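Local atomic coordinates of UPF0141 protein yjdB (Campylobacter jejuni subsp. jejuni HB93-13, PDB entry 4TN0), a protein that probably transfers phosphoethanolamine to acceptors in the periplasm through a zinc-containing, alkaline phosphatase-like domain, and is required for polymyxin resistance and motility. Residues M1-R11 with F86-T97. Sequence-based numbering, arbitrary orientation.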
loop_
_atom_site.group_PDB
_atom_site.type_symbol
_atom_site.label_atom_id
_atom_site.label_comp_id
_atom_site.label_asym_id
_atom_site.label_seq_id
_atom_site.Cartn_x
_atom_site.Cartn_y
_atom_site.Cartn_z
ATOM N N MET A 1 24.987 9.658 -11.959
ATOM C CA MET A 1 24.307 10.919 -11.673
ATOM C C MET A 1 23.089 10.680 -10.781
ATOM O O MET A 1 22.290 9.802 -11.072
ATOM C CB MET A 1 23.831 11.571 -12.978
ATOM C CG MET A 1 24.893 11.757 -14.069
ATOM S SD MET A 1 24.346 11.122 -15.696
ATOM C CE MET A 1 25.106 9.489 -15.766
ATOM N N PHE A 2 22.921 11.449 -9.709
ATOM C CA PHE A 2 21.673 11.369 -8.948
ATOM C C PHE A 2 20.833 12.616 -9.218
ATOM O O PHE A 2 21.067 13.663 -8.623
ATOM C CB PHE A 2 21.921 11.221 -7.450
ATOM C CG PHE A 2 20.656 11.041 -6.648
ATOM C CD1 PHE A 2 20.139 12.088 -5.899
ATOM C CD2 PHE A 2 19.960 9.841 -6.680
ATOM C CE1 PHE A 2 18.964 11.929 -5.172
ATOM C CE2 PHE A 2 18.791 9.674 -5.956
ATOM C CZ PHE A 2 18.293 10.716 -5.203
ATOM N N LYS A 3 19.810 12.472 -10.052
ATOM C CA LYS A 3 18.979 13.588 -10.475
ATOM C C LYS A 3 18.002 13.997 -9.377
ATOM O O LYS A 3 17.420 13.149 -8.713
ATOM C CB LYS A 3 18.222 13.201 -11.746
ATOM C CG LYS A 3 17.288 14.242 -12.324
ATOM C CD LYS A 3 16.741 13.737 -13.668
ATOM C CE LYS A 3 16.225 14.877 -14.528
ATOM N NZ LYS A 3 15.924 14.433 -15.908
ATOM N N THR A 4 17.839 15.304 -9.178
ATOM C CA THR A 4 16.849 15.820 -8.242
ATOM C C THR A 4 15.600 16.153 -9.036
ATOM O O THR A 4 15.681 16.417 -10.240
ATOM C CB THR A 4 17.340 17.090 -7.486
ATOM O OG1 THR A 4 17.655 18.132 -8.422
ATOM C CG2 THR A 4 18.561 16.784 -6.640
ATOM N N ILE A 5 14.441 16.120 -8.392
ATOM C CA ILE A 5 13.215 16.443 -9.107
ATOM C C ILE A 5 12.393 17.428 -8.317
ATOM O O ILE A 5 12.644 17.625 -7.127
ATOM C CB ILE A 5 12.347 15.198 -9.403
ATOM C CG1 ILE A 5 11.810 14.595 -8.102
ATOM C CG2 ILE A 5 13.114 14.167 -10.224
ATOM C CD1 ILE A 5 10.609 13.688 -8.339
ATOM N N ALA A 6 11.386 18.001 -8.973
ATOM C CA ALA A 6 10.527 18.997 -8.350
ATOM C C ALA A 6 11.368 20.043 -7.611
ATOM O O ALA A 6 11.183 20.286 -6.416
ATOM C CB ALA A 6 9.549 18.322 -7.393
ATOM N N ASN A 7 12.283 20.673 -8.339
ATOM C CA ASN A 7 13.233 21.594 -7.733
ATOM C C ASN A 7 12.560 22.891 -7.241
ATOM O O ASN A 7 13.131 23.631 -6.452
ATOM C CB ASN A 7 14.362 21.919 -8.722
ATOM C CG ASN A 7 15.166 20.691 -9.131
ATOM O OD1 ASN A 7 15.608 19.912 -8.285
ATOM N ND2 ASN A 7 15.402 20.543 -10.428
ATOM N N ASP A 8 11.354 23.154 -7.736
ATOM C CA ASP A 8 10.565 24.321 -7.366
ATOM C C ASP A 8 9.565 24.072 -6.233
ATOM O O ASP A 8 8.586 24.810 -6.114
ATOM C CB ASP A 8 9.774 24.807 -8.580
ATOM C CG ASP A 8 8.799 23.753 -9.077
ATOM O OD1 ASP A 8 9.075 22.562 -8.835
ATOM O OD2 ASP A 8 7.762 24.090 -9.691
ATOM N N ALA A 9 9.773 23.063 -5.399
ATOM C CA ALA A 9 8.698 22.679 -4.477
ATOM C C ALA A 9 8.796 23.350 -3.099
ATOM O O ALA A 9 9.891 23.639 -2.609
ATOM C CB ALA A 9 8.667 21.152 -4.318
ATOM N N TYR A 10 7.645 23.592 -2.475
ATOM C CA TYR A 10 7.623 24.241 -1.162
ATOM C C TYR A 10 6.258 24.111 -0.475
ATOM O O TYR A 10 5.240 23.814 -1.118
ATOM C CB TYR A 10 7.995 25.733 -1.280
ATOM C CG TYR A 10 7.019 26.544 -2.124
ATOM C CD1 TYR A 10 5.878 27.111 -1.552
ATOM C CD2 TYR A 10 7.252 26.770 -3.478
ATOM C CE1 TYR A 10 4.976 27.848 -2.312
ATOM C CE2 TYR A 10 6.357 27.515 -4.252
ATOM C CZ TYR A 10 5.217 28.055 -3.659
ATOM O OH TYR A 10 4.312 28.791 -4.409
ATOM N N ARG A 11 6.263 24.290 0.845
ATOM C CA ARG A 11 5.036 24.452 1.630
ATOM C C ARG A 11 5.058 25.738 2.478
ATOM O O ARG A 11 4.028 26.397 2.661
ATOM C CB ARG A 11 4.811 23.205 2.493
ATOM C CG ARG A 11 4.524 21.956 1.656
ATOM C CD ARG A 11 4.516 20.634 2.450
ATOM N NE ARG A 11 3.964 20.715 3.793
ATOM C CZ ARG A 11 4.722 20.830 4.876
ATOM N NH1 ARG A 11 6.041 20.890 4.741
ATOM N NH2 ARG A 11 4.173 20.898 6.078
ATOM N N PHE A 86 17.456 7.050 -11.748
ATOM C CA PHE A 86 18.120 7.170 -10.466
ATOM C C PHE A 86 17.975 8.631 -9.983
ATOM O O PHE A 86 18.804 9.500 -10.294
ATOM C CB PHE A 86 19.585 6.755 -10.592
ATOM C CG PHE A 86 20.332 6.744 -9.284
ATOM C CD1 PHE A 86 19.763 6.160 -8.153
ATOM C CD2 PHE A 86 21.605 7.283 -9.187
ATOM C CE1 PHE A 86 20.446 6.130 -6.940
ATOM C CE2 PHE A 86 22.300 7.256 -7.975
ATOM C CZ PHE A 86 21.718 6.683 -6.850
ATOM N N GLN A 87 16.897 8.889 -9.249
ATOM C CA GLN A 87 16.474 10.248 -8.949
ATOM C C GLN A 87 15.597 10.293 -7.701
ATOM O O GLN A 87 15.199 9.257 -7.188
ATOM C CB GLN A 87 15.711 10.826 -10.136
ATOM C CG GLN A 87 14.337 10.208 -10.287
ATOM C CD GLN A 87 13.752 10.406 -11.661
ATOM O OE1 GLN A 87 14.464 10.361 -12.670
ATOM N NE2 GLN A 87 12.447 10.621 -11.713
ATOM N N GLU A 88 15.273 11.497 -7.237
ATOM C CA GLU A 88 14.425 11.673 -6.057
ATOM C C GLU A 88 13.028 11.106 -6.297
ATOM O O GLU A 88 12.558 11.074 -7.430
ATOM C CB GLU A 88 14.323 13.168 -5.678
ATOM C CG GLU A 88 15.629 13.812 -5.202
ATOM C CD GLU A 88 15.493 15.304 -4.881
ATOM O OE1 GLU A 88 14.857 16.038 -5.676
ATOM O OE2 GLU A 88 16.033 15.745 -3.841
ATOM N N ASN A 89 12.353 10.691 -5.232
ATOM C CA ASN A 89 10.996 10.169 -5.354
ATOM C C ASN A 89 10.068 11.043 -4.524
ATOM O O ASN A 89 10.508 12.020 -3.943
ATOM C CB ASN A 89 10.918 8.684 -4.905
ATOM C CG ASN A 89 11.363 8.471 -3.436
ATOM O OD1 ASN A 89 10.686 8.906 -2.499
ATOM N ND2 ASN A 89 12.499 7.798 -3.241
ATOM N N ALA A 90 8.788 10.695 -4.464
ATOM C CA ALA A 90 7.827 11.456 -3.667
ATOM C C ALA A 90 8.272 11.668 -2.205
ATOM O O ALA A 90 8.031 12.723 -1.632
ATOM C CB ALA A 90 6.481 10.772 -3.697
ATOM N N MET A 91 8.922 10.675 -1.605
ATOM C CA MET A 91 9.349 10.797 -0.213
ATOM C C MET A 91 10.453 11.855 -0.043
ATOM O O MET A 91 10.533 12.521 0.978
ATOM C CB MET A 91 9.845 9.443 0.332
ATOM C CG MET A 91 8.822 8.324 0.293
ATOM S SD MET A 91 7.361 8.650 1.278
ATOM C CE MET A 91 8.120 8.875 2.892
ATOM N N ASP A 92 11.351 11.935 -1.011
ATOM C CA ASP A 92 12.404 12.937 -0.989
ATOM C C ASP A 92 11.786 14.334 -1.095
ATOM O O ASP A 92 12.246 15.278 -0.471
ATOM C CB ASP A 92 13.384 12.729 -2.147
ATOM C CG ASP A 92 14.113 11.421 -2.062
ATOM O OD1 ASP A 92 14.740 11.135 -1.008
ATOM O OD2 ASP A 92 14.028 10.668 -3.062
ATOM N N VAL A 93 10.768 14.468 -1.937
ATOM C CA VAL A 93 10.095 15.745 -2.086
ATOM C C VAL A 93 9.420 16.166 -0.790
ATOM O O VAL A 93 9.554 17.314 -0.378
ATOM C CB VAL A 93 9.068 15.721 -3.224
ATOM C CG1 VAL A 93 8.344 17.064 -3.311
ATOM C CG2 VAL A 93 9.772 15.410 -4.523
ATOM N N LEU A 94 8.746 15.240 -0.114
ATOM C CA LEU A 94 8.109 15.594 1.155
ATOM C C LEU A 94 9.147 15.928 2.217
ATOM O O LEU A 94 8.942 16.839 3.015
ATOM C CB LEU A 94 7.220 14.471 1.655
ATOM C CG LEU A 94 6.064 14.026 0.775
ATOM C CD1 LEU A 94 5.441 12.777 1.389
ATOM C CD2 LEU A 94 5.047 15.121 0.653
ATOM N N TYR A 95 10.271 15.214 2.212
ATOM C CA TYR A 95 11.321 15.446 3.204
ATOM C C TYR A 95 12.001 16.793 3.030
ATOM O O TYR A 95 12.222 17.515 3.998
ATOM C CB TYR A 95 12.386 14.353 3.132
ATOM C CG TYR A 95 13.593 14.565 4.038
ATOM C CD1 TYR A 95 13.647 14.005 5.311
ATOM C CD2 TYR A 95 14.689 15.319 3.607
ATOM C CE1 TYR A 95 14.755 14.190 6.132
ATOM C CE2 TYR A 95 15.792 15.511 4.414
ATOM C CZ TYR A 95 15.822 14.945 5.676
ATOM O OH TYR A 95 16.924 15.136 6.482
ATOM N N LYS A 96 12.340 17.123 1.791
ATOM C CA LYS A 96 13.064 18.350 1.515
ATOM C C LYS A 96 12.147 19.559 1.668
ATOM O O LYS A 96 12.607 20.693 1.732
ATOM C CB LYS A 96 13.702 18.289 0.122
ATOM C CG LYS A 96 12.756 18.508 -1.031
ATOM C CD LYS A 96 13.491 18.354 -2.351
ATOM C CE LYS A 96 12.615 18.784 -3.516
ATOM N NZ LYS A 96 13.294 18.447 -4.785
ATOM N N THR A 97 10.854 19.285 1.776
ATOM C CA THR A 97 9.820 20.302 1.850
ATOM C C THR A 97 9.340 20.402 3.325
ATOM O O THR A 97 8.358 21.067 3.672
ATOM C CB THR A 97 8.721 19.950 0.816
ATOM O OG1 THR A 97 9.135 20.417 -0.475
ATOM C CG2 THR A 97 7.455 20.569 1.093
#
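Glu88 packs its CB on Ile5 CG1, and one carboxylate oxygen accepts both polar bonds: Ile5 N donates to Glu88 OE1 at 2.7 Å and Lys96 NZ at 3.0 Å, each standing out of the carboxylate plane, on opposite faces, anti for Ile5 N and syn for Lys96 NZ. The lysine also grips the loop itself, Lys96 NZ lying 2.6 Å from Ile5 O in a nearly linear C=O approach, with a weak bond to Ala6 O. This ammonium would be expected to ease the crowding of two acceptors, Ile5 O and Glu88 OE1. The case illustrates how a terminal segment can be held by a short bridge and a few side chains: Lys3 and Gln87 form a single beta bridge, in which Lys3 N donates to Phe86 O (3.1 Å) and Lys3 O receives Glu88 N. Beside it, chi1 of Phe2 (-176°) swings the ring beside its own carbonyl carbon, where its edge meets Phe86 in a T-shaped stack; Phe2 CD2 sits over the centre of that ring, 3.6 Å from Phe86 CZ. In this alkaline phosphatase-like domain the loop before strand 18-24 runs along residues 86-88, then past one side of helix 90-96 to Thr97, whose CG2 packs on the Arg11 chain. On the buried side, Val93 packs against Ile5, Ala6 and Ala9. Farther out, an Asn89–Asp92 capping box starts the helix.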